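Local coordinates for hypothetical protein DR_0824 (Deinococcus radiodurans, PDB 2IMR) that deaminates aminodeoxyfutalosine to futalosine with the help of one zinc ion per subunit, a step in menaquinone biosynthesis, at residues D44-T48 with V90-P94; S219-R224 with Y288-V294. One frame throughout, in Å; residues are numbered along the deposited sequence.

In the fold
The chain has the two-part build of many amidohydrolases: a small beta domain and a metal-dependent TIM barrel. Contact 1 (44-48 with 90-94) pairs two short strands in the small domain. Contact 2 (219-224 with 288-294) packs two barrel helices against each other. The two do not touch. Their centres lie about 39 Å apart on opposite sides of the chain centre, and their nearest atoms are about 26 Å apart. Contact 1 is away from the annotated sites. Contact 2 is closer: the Met223 side chain is about 9 Å from that of the zinc ligand His240 and about 13 Å from the zinc ion.

Contact 1 of 2, residues D44-T48 with V90-P94; sequences DVLYT and VIAPP
Two short parallel beta strands, 45-47 and 90-91, pair in a small sheet beside the amidohydrolase barrel. Strand 45-47 is the middle one, with 53-54 antiparallel on its other edge. Asp44 precedes the strand and forms a salt bridge with Arg86. Val45 (phi/psi -138/125) is bridged to Val90, CA-CA 5.0 Å. Its O accepts from Ile91 N at 3.1 Å, and Val90 CA also approaches this Val45 O, at 3.4 Å. Both valines are t and lie on one sheet face. Leu46 (t, p) and Ile91 (m, t) share the other face, CA-CA 5.0 Å, with Leu46 CD1 3.9 Å from Ile91 CG2. Tyr47 N donates to Ile91 O at 3.0 Å, so Ile91 bonds through both its N and O, as in regular parallel pairing. Tyr47 (chi1 t) lies against helix 380-395 of the barrel domain. Beyond the last bridge, Tyr47 CB meets Ala92 CB at 3.6 Å, and Tyr47 O, which has no hydrogen-bond partner, sits 3.3 Å from Pro93 CD.

Contact 2 of 2, residues S219-R224 with Y288-V294; sequences SHRLMR and YLDELGV
The first turn of helix 220-233 meets the C-terminal end of helix 285-292. The axes of 220-224 and 288-292 approach to 11.3 Å and cross at -64°. Ser219 is the N-cap: its OG (chi1 p) accepts from Leu222 N at 3.2 Å. The other helix ends in a Schellman motif. Gly293 has phi/psi 89/9, Val294 N bonds to Leu289 O at 3.0 Å, and Gly293 N bonds to Asp290 O at 3.1 Å. A side chain at Gly293 would clash with the preceding carbonyl. This turn brings Val294 CA to 6.2 Å from Arg224 CA.

The CA-to-CB bond of Met223 (t, p, p) points toward 288-294. Its CG lies 3.6 Å from Val294 CG2, 4.1 Å from Leu292 CD2 and 4.2 Å from Leu289 CD2. Met223 and Val294 also touch Ile239 on barrel strand 238-241, so the contact joins two helices of the barrel's outer layer over that strand. On one flank, Tyr288 (t) brings OH to 3.2 Å from His220 CB, which lies at the ring edge. On another, Arg224 (m, t, p) sets CD 3.4 Å from Leu292 CD1 and NH1 3.3 Å from Leu292 O; its salt bridge is with Asp228. Most of the contact is carbon packing: Met223 on Leu289, Leu292 and Val294, and the aliphatic part of Arg224 on Leu292, while the charge of Arg224 is paired within its own helix.

Contact 1 of 2, residues D44-T48 with V90-P94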
loop_
_atom_site.group_PDB
_atom_site.type_symbol
_atom_site.label_atom_id
_atom_site.label_comp_id
_atom_site.label_asym_id
_atom_site.label_seq_id
_atom_site.Cartn_x
_atom_site.Cartn_y
_atom_site.Cartn_z
ATOM N N ASP A 44 -8.501 -13.290 19.214
ATOM C CA ASP A 44 -7.178 -13.885 19.089
ATOM C C ASP A 44 -6.122 -12.800 19.065
ATOM O O ASP A 44 -5.035 -12.968 19.617
ATOM C CB ASP A 44 -7.092 -14.741 17.826
ATOM C CG ASP A 44 -8.070 -15.897 17.847
ATOM O OD1 ASP A 44 -8.211 -16.533 18.913
ATOM O OD2 ASP A 44 -8.692 -16.179 16.803
ATOM N N VAL A 45 -6.443 -11.685 18.422
ATOM C CA VAL A 45 -5.524 -10.564 18.341
ATOM C C VAL A 45 -6.261 -9.251 18.540
ATOM O O VAL A 45 -7.235 -8.953 17.841
ATOM C CB VAL A 45 -4.798 -10.510 16.977
ATOM C CG1 VAL A 45 -3.948 -9.253 16.895
ATOM C CG2 VAL A 45 -3.934 -11.743 16.800
ATOM N N LEU A 46 -5.785 -8.470 19.501
ATOM C CA LEU A 46 -6.372 -7.181 19.811
ATOM C C LEU A 46 -5.396 -6.044 19.542
ATOM O O LEU A 46 -4.226 -6.127 19.907
ATOM C CB LEU A 46 -6.778 -7.134 21.286
ATOM C CG LEU A 46 -6.954 -5.728 21.869
ATOM C CD1 LEU A 46 -8.248 -5.121 21.365
ATOM C CD2 LEU A 46 -6.960 -5.799 23.392
ATOM N N TYR A 47 -5.874 -4.989 18.895
ATOM C CA TYR A 47 -5.036 -3.825 18.653
ATOM C C TYR A 47 -5.825 -2.592 19.074
ATOM O O TYR A 47 -6.882 -2.300 18.514
ATOM C CB TYR A 47 -4.628 -3.700 17.183
ATOM C CG TYR A 47 -3.672 -2.546 16.978
ATOM C CD1 TYR A 47 -2.408 -2.556 17.572
ATOM C CD2 TYR A 47 -4.056 -1.408 16.270
ATOM C CE1 TYR A 47 -1.554 -1.458 17.473
ATOM C CE2 TYR A 47 -3.208 -0.305 16.166
ATOM C CZ TYR A 47 -1.960 -0.338 16.774
ATOM O OH TYR A 47 -1.123 0.752 16.697
ATOM N N THR A 48 -5.303 -1.875 20.066
ATOM C CA THR A 48 -5.960 -0.685 20.598
ATOM C C THR A 48 -5.595 0.597 19.860
ATOM O O THR A 48 -4.583 0.658 19.159
ATOM C CB THR A 48 -5.623 -0.508 22.087
ATOM O OG1 THR A 48 -4.205 -0.378 22.242
ATOM C CG2 THR A 48 -6.089 -1.716 22.879
ATOM N N VAL A 90 -10.026 -11.050 15.225
ATOM C CA VAL A 90 -9.480 -9.727 15.437
ATOM C C VAL A 90 -10.419 -8.630 15.908
ATOM O O VAL A 90 -11.543 -8.486 15.418
ATOM C CB VAL A 90 -8.800 -9.216 14.136
ATOM C CG1 VAL A 90 -8.230 -7.822 14.349
ATOM C CG2 VAL A 90 -7.715 -10.199 13.697
ATOM N N ILE A 91 -9.935 -7.859 16.873
ATOM C CA ILE A 91 -10.656 -6.703 17.375
ATOM C C ILE A 91 -9.653 -5.573 17.224
ATOM O O ILE A 91 -8.592 -5.588 17.858
ATOM C CB ILE A 91 -11.052 -6.828 18.859
ATOM C CG1 ILE A 91 -12.138 -7.894 19.021
ATOM C CG2 ILE A 91 -11.558 -5.487 19.357
ATOM C CD1 ILE A 91 -12.624 -8.074 20.447
ATOM N N ALA A 92 -9.977 -4.606 16.370
ATOM C CA ALA A 92 -9.090 -3.477 16.120
ATOM C C ALA A 92 -9.768 -2.443 15.236
ATOM O O ALA A 92 -10.790 -2.725 14.608
ATOM C CB ALA A 92 -7.799 -3.967 15.446
ATOM N N PRO A 93 -9.213 -1.223 15.181
ATOM C CA PRO A 93 -9.817 -0.190 14.342
ATOM C C PRO A 93 -9.843 -0.709 12.906
ATOM O O PRO A 93 -9.107 -1.641 12.574
ATOM C CB PRO A 93 -8.861 0.989 14.509
ATOM C CG PRO A 93 -8.336 0.797 15.904
ATOM C CD PRO A 93 -8.072 -0.684 15.944
ATOM N N PRO A 94 -10.698 -0.132 12.045
ATOM C CA PRO A 94 -10.741 -0.603 10.658
ATOM C C PRO A 94 -9.361 -0.436 10.026
ATOM O O PRO A 94 -8.713 0.595 10.202
ATOM C CB PRO A 94 -11.799 0.294 10.019
ATOM C CG PRO A 94 -11.742 1.543 10.850
ATOM C CD PRO A 94 -11.622 0.995 12.244
#

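Contact 2 of 2, residues S219-R224 with Y288-V294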
loop_
_atom_site.group_PDB
_atom_site.type_symbol
_atom_site.label_atom_id
_atom_site.label_comp_id
_atom_site.label_asym_id
_atom_site.label_seq_id
_atom_site.Cartn_x
_atom_site.Cartn_y
_atom_site.Cartn_z
ATOM N N SER A 219 12.095 7.666 -16.521
ATOM C CA SER A 219 13.521 7.888 -16.754
ATOM C C SER A 219 14.214 8.352 -15.472
ATOM O O SER A 219 13.577 8.916 -14.580
ATOM C CB SER A 219 13.738 8.926 -17.869
ATOM O OG SER A 219 13.352 10.228 -17.452
ATOM N N HIS A 220 15.520 8.113 -15.381
ATOM C CA HIS A 220 16.267 8.517 -14.195
ATOM C C HIS A 220 16.096 10.014 -13.937
ATOM O O HIS A 220 15.945 10.443 -12.794
ATOM C CB HIS A 220 17.754 8.169 -14.361
ATOM C CG HIS A 220 18.408 8.829 -15.537
ATOM N ND1 HIS A 220 19.043 10.049 -15.451
ATOM C CD2 HIS A 220 18.512 8.442 -16.830
ATOM C CE1 HIS A 220 19.513 10.384 -16.639
ATOM N NE2 HIS A 220 19.205 9.426 -17.494
ATOM N N ARG A 221 16.103 10.805 -15.004
ATOM C CA ARG A 221 15.948 12.248 -14.871
ATOM C C ARG A 221 14.581 12.627 -14.296
ATOM O O ARG A 221 14.492 13.418 -13.358
ATOM C CB ARG A 221 16.151 12.924 -16.228
ATOM C CG ARG A 221 16.075 14.437 -16.162
ATOM C CD ARG A 221 16.364 15.085 -17.508
ATOM N NE ARG A 221 16.229 16.537 -17.429
ATOM C CZ ARG A 221 16.965 17.312 -16.637
ATOM N NH1 ARG A 221 17.894 16.776 -15.857
ATOM N NH2 ARG A 221 16.762 18.622 -16.614
ATOM N N LEU A 222 13.513 12.062 -14.854
ATOM C CA LEU A 222 12.169 12.367 -14.371
ATOM C C LEU A 222 11.977 11.879 -12.930
ATOM O O LEU A 222 11.301 12.529 -12.131
ATOM C CB LEU A 222 11.122 11.729 -15.292
ATOM C CG LEU A 222 9.646 11.925 -14.911
ATOM C CD1 LEU A 222 9.336 13.413 -14.780
ATOM C CD2 LEU A 222 8.757 11.274 -15.958
ATOM N N MET A 223 12.578 10.740 -12.598
ATOM C CA MET A 223 12.465 10.188 -11.249
ATOM C C MET A 223 13.051 11.153 -10.214
ATOM O O MET A 223 12.459 11.378 -9.157
ATOM C CB MET A 223 13.183 8.838 -11.166
ATOM C CG MET A 223 13.092 8.156 -9.797
ATOM S SD MET A 223 11.411 7.636 -9.369
ATOM C CE MET A 223 11.307 6.114 -10.291
ATOM N N ARG A 224 14.215 11.720 -10.515
ATOM C CA ARG A 224 14.841 12.663 -9.595
ATOM C C ARG A 224 14.091 13.985 -9.529
ATOM O O ARG A 224 13.998 14.592 -8.463
ATOM C CB ARG A 224 16.299 12.917 -9.983
ATOM C CG ARG A 224 17.230 11.791 -9.588
ATOM C CD ARG A 224 18.675 12.272 -9.516
ATOM N NE ARG A 224 18.831 13.482 -8.703
ATOM C CZ ARG A 224 18.320 13.653 -7.485
ATOM N NH1 ARG A 224 17.603 12.693 -6.917
ATOM N NH2 ARG A 224 18.539 14.785 -6.827
ATOM N N TYR A 288 19.743 0.958 -7.507
ATOM C CA TYR A 288 19.615 2.013 -8.503
ATOM C C TYR A 288 18.999 3.271 -7.884
ATOM O O TYR A 288 19.555 4.362 -7.991
ATOM C CB TYR A 288 18.743 1.527 -9.665
ATOM C CG TYR A 288 18.137 2.639 -10.491
ATOM C CD1 TYR A 288 18.945 3.551 -11.170
ATOM C CD2 TYR A 288 16.748 2.779 -10.590
ATOM C CE1 TYR A 288 18.388 4.579 -11.928
ATOM C CE2 TYR A 288 16.181 3.800 -11.342
ATOM C CZ TYR A 288 17.006 4.698 -12.008
ATOM O OH TYR A 288 16.452 5.712 -12.753
ATOM N N LEU A 289 17.844 3.120 -7.237
ATOM C CA LEU A 289 17.172 4.263 -6.616
ATOM C C LEU A 289 17.987 4.878 -5.488
ATOM O O LEU A 289 18.008 6.094 -5.308
ATOM C CB LEU A 289 15.808 3.848 -6.063
ATOM C CG LEU A 289 14.743 3.470 -7.091
ATOM C CD1 LEU A 289 13.488 2.965 -6.369
ATOM C CD2 LEU A 289 14.427 4.685 -7.952
ATOM N N ASP A 290 18.648 4.025 -4.716
ATOM C CA ASP A 290 19.446 4.496 -3.598
ATOM C C ASP A 290 20.607 5.363 -4.084
ATOM O O ASP A 290 20.824 6.464 -3.574
ATOM C CB ASP A 290 19.966 3.300 -2.798
ATOM C CG ASP A 290 20.554 3.705 -1.457
ATOM O OD1 ASP A 290 20.007 4.631 -0.815
ATOM O OD2 ASP A 290 21.552 3.087 -1.038
ATOM N N GLU A 291 21.341 4.879 -5.081
ATOM C CA GLU A 291 22.477 5.635 -5.605
ATOM C C GLU A 291 22.035 6.838 -6.424
ATOM O O GLU A 291 22.798 7.790 -6.601
ATOM C CB GLU A 291 23.383 4.731 -6.439
ATOM C CG GLU A 291 23.827 3.490 -5.689
ATOM C CD GLU A 291 24.979 2.772 -6.350
ATOM O OE1 GLU A 291 25.086 2.817 -7.594
ATOM O OE2 GLU A 291 25.775 2.146 -5.620
ATOM N N LEU A 292 20.800 6.799 -6.919
ATOM C CA LEU A 292 20.272 7.910 -7.693
ATOM C C LEU A 292 19.903 9.042 -6.746
ATOM O O LEU A 292 19.706 10.178 -7.175
ATOM C CB LEU A 292 19.034 7.479 -8.490
ATOM C CG LEU A 292 18.405 8.539 -9.398
ATOM C CD1 LEU A 292 19.436 9.057 -10.395
ATOM C CD2 LEU A 292 17.221 7.931 -10.141
ATOM N N GLY A 293 19.807 8.720 -5.457
ATOM C CA GLY A 293 19.471 9.721 -4.461
ATOM C C GLY A 293 17.982 9.862 -4.228
ATOM O O GLY A 293 17.536 10.781 -3.542
ATOM N N VAL A 294 17.205 8.948 -4.802
ATOM C CA VAL A 294 15.755 8.985 -4.656
ATOM C C VAL A 294 15.287 8.509 -3.278
ATOM O O VAL A 294 14.286 9.006 -2.761
ATOM C CB VAL A 294 15.077 8.136 -5.760
ATOM C CG1 VAL A 294 13.572 8.072 -5.539
ATOM C CG2 VAL A 294 15.375 8.744 -7.120
#